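Local coordinates for protein cDNA FLJ56608, highly similar to Homo sapiens chloride channel, calcium activated, family member 1 (CLCA1), mRNA (Homo sapiens, PDB 6PYO) that probably helps mediate calcium-activated chloride conductance and regulate mucus production by goblet cells, this chain being its calcium-binding von Willebrand factor A domain, at residues Gln145-Glu148 / Glu149-Lys152. Numbering follows the deposited sequence.
Sequences QELE and ELSK
Gln145 to Lys152 lie on one short helix, and four i to i+4 backbone bonds join its two halves: Glu149 N to Gln145 O, Leu150 N to Glu146 O, Ser151 N to Leu147 O and Lys152 N to Glu148 O. The last is 2.9 Å long and nearly straight at 170°, whereas Ser151 N reaches Leu147 O over a longer 3.3 Å. On the outer face the amide of Gln145 serves two carboxylates. Its NE2 donates to Glu148 OE2 at 2.6 Å, arriving from above that carboxylate plane, and more weakly to Glu149 OE2 at 3.0 Å. Glu149 curls back to meet it, bent at chi2 (-56°), with its carboxylate plane turned 29° from the amide. Glu148 instead runs out extended, and its CG packs 3.9 Å from Lys152 CD; the salt bridge from Glu148 OE1 to Lys152 NZ is long, at 4.0 Å, and NZ also hydrogen-bonds Gln158 OE1. On the buried side the CD1 methyls of Leu147 and Leu150 lie in loose apolar contact and both side chains rest on Leu111 of the central sheet, while Ser151 OG is hydrogen-bonded with Thr136 OG1 and Ile134 O. This is the amphipathic helix of a beta-alpha-beta unit in the Rossmann-like VWA fold. With Glu148 OE2 only 3.4 Å from Glu149 OE2, the shared amide and the nearby lysine probably ease the repulsion between the two acids.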
ATOM      1  N   GLN A 145      -4.417  -5.806  15.739  1.00 59.66           N
ATOM      2  CA  GLN A 145      -5.823  -5.407  15.527  1.00 62.79           C
ATOM      3  C   GLN A 145      -5.959  -4.039  14.845  1.00 51.67           C
ATOM      4  O   GLN A 145      -6.916  -3.806  14.083  1.00 55.67           O
ATOM      5  CB  GLN A 145      -6.561  -5.397  16.876  1.00 65.01           C
ATOM      6  CG  GLN A 145      -7.964  -4.769  16.864  1.00 75.46           C
ATOM      7  CD  GLN A 145      -9.008  -5.592  16.108  1.00 85.53           C
ATOM      8  OE1 GLN A 145      -8.807  -6.768  15.812  1.00 95.62           O
ATOM      9  NE2 GLN A 145     -10.138  -4.960  15.794  1.00 92.08           N
ATOM     10  N   GLU A 146      -4.981  -3.158  15.034  1.00 52.81           N
ATOM     11  CA  GLU A 146      -4.981  -1.858  14.370  1.00 56.25           C
ATOM     12  C   GLU A 146      -4.954  -1.936  12.831  1.00 51.77           C
ATOM     13  O   GLU A 146      -5.390  -0.981  12.188  1.00 50.04           O
ATOM     14  CB  GLU A 146      -3.794  -1.036  14.887  1.00 51.37           C
ATOM     15  CG  GLU A 146      -3.969  -0.491  16.302  1.00 60.63           C
ATOM     16  CD  GLU A 146      -3.466  -1.441  17.383  1.00 62.72           C
ATOM     17  OE1 GLU A 146      -3.274  -2.644  17.101  1.00 56.01           O
ATOM     18  OE2 GLU A 146      -3.254  -0.974  18.521  1.00 80.79           O
ATOM     19  N   LEU A 147      -4.500  -3.046  12.236  1.00 53.16           N
ATOM     20  CA  LEU A 147      -4.532  -3.219  10.780  1.00 48.04           C
ATOM     21  C   LEU A 147      -5.972  -3.238  10.272  1.00 47.47           C
ATOM     22  O   LEU A 147      -6.383  -2.404   9.437  1.00 43.36           O
ATOM     23  CB  LEU A 147      -3.801  -4.522  10.424  1.00 43.07           C
ATOM     24  CG  LEU A 147      -3.611  -4.827   8.940  1.00 44.10           C
ATOM     25  CD1 LEU A 147      -2.736  -3.712   8.394  1.00 33.63           C
ATOM     26  CD2 LEU A 147      -3.072  -6.176   8.589  1.00 40.57           C
ATOM     27  N   GLU A 148      -6.762  -4.191  10.797  1.00 53.18           N
ATOM     28  CA  GLU A 148      -8.205  -4.186  10.573  1.00 48.94           C
ATOM     29  C   GLU A 148      -8.774  -2.801  10.829  1.00 50.19           C
ATOM     30  O   GLU A 148      -9.539  -2.277  10.018  1.00 47.44           O
ATOM     31  CB  GLU A 148      -8.902  -5.220  11.469  1.00 63.06           C
ATOM     32  CG  GLU A 148     -10.444  -5.073  11.519  1.00 91.17           C
ATOM     33  CD  GLU A 148     -11.145  -6.066  12.470  1.00 83.00           C
ATOM     34  OE1 GLU A 148     -11.417  -7.221  12.049  1.00 84.23           O
ATOM     35  OE2 GLU A 148     -11.431  -5.688  13.635  1.00 84.69           O
ATOM     36  N   GLU A 149      -8.419  -2.189  11.956  1.00 46.35           N
ATOM     37  CA  GLU A 149      -9.031  -0.894  12.243  1.00 50.74           C
ATOM     38  C   GLU A 149      -8.668   0.158  11.203  1.00 51.95           C
ATOM     39  O   GLU A 149      -9.461   1.071  10.945  1.00 49.26           O
ATOM     40  CB  GLU A 149      -8.663  -0.414  13.647  1.00 53.01           C
ATOM     41  CG  GLU A 149      -9.333  -1.246  14.780  1.00 67.66           C
ATOM     42  CD  GLU A 149     -10.861  -1.311  14.691  1.00 93.64           C
ATOM     43  OE1 GLU A 149     -11.502  -0.242  14.583  1.00 85.58           O
ATOM     44  OE2 GLU A 149     -11.418  -2.436  14.725  1.00 93.87           O
ATOM     45  N   LEU A 150      -7.477   0.070  10.600  1.00 45.88           N
ATOM     46  CA  LEU A 150      -7.165   0.958   9.487  1.00 46.46           C
ATOM     47  C   LEU A 150      -8.222   0.843   8.399  1.00 44.41           C
ATOM     48  O   LEU A 150      -8.705   1.852   7.872  1.00 37.00           O
ATOM     49  CB  LEU A 150      -5.792   0.632   8.895  1.00 45.44           C
ATOM     50  CG  LEU A 150      -4.568   1.115   9.651  1.00 45.61           C
ATOM     51  CD1 LEU A 150      -3.295   0.607   8.959  1.00 45.90           C
ATOM     52  CD2 LEU A 150      -4.532   2.627   9.756  1.00 47.55           C
ATOM     53  N   SER A 151      -8.559  -0.397   8.021  1.00 34.23           N
ATOM     54  CA  SER A 151      -9.612  -0.584   7.028  1.00 44.07           C
ATOM     55  C   SER A 151     -10.979  -0.089   7.528  1.00 49.18           C
ATOM     56  O   SER A 151     -11.681   0.674   6.840  1.00 41.81           O
ATOM     57  CB  SER A 151      -9.714  -2.059   6.639  1.00 52.97           C
ATOM     58  OG  SER A 151      -8.597  -2.453   5.882  1.00 50.42           O
ATOM     59  N   LYS A 152     -11.394  -0.546   8.707  1.00 45.13           N
ATOM     60  CA  LYS A 152     -12.735  -0.228   9.188  1.00 49.13           C
ATOM     61  C   LYS A 152     -12.975   1.274   9.251  1.00 43.13           C
ATOM     62  O   LYS A 152     -14.065   1.746   8.908  1.00 52.10           O
ATOM     63  CB  LYS A 152     -12.964  -0.863  10.558  1.00 53.79           C
ATOM     64  CG  LYS A 152     -13.260  -2.343  10.465  1.00 58.46           C
ATOM     65  CD  LYS A 152     -13.725  -2.924  11.791  1.00 74.79           C
ATOM     66  CE  LYS A 152     -14.747  -4.045  11.554  1.00 90.20           C
ATOM     67  NZ  LYS A 152     -14.306  -5.005  10.493  1.00 96.22           N
TER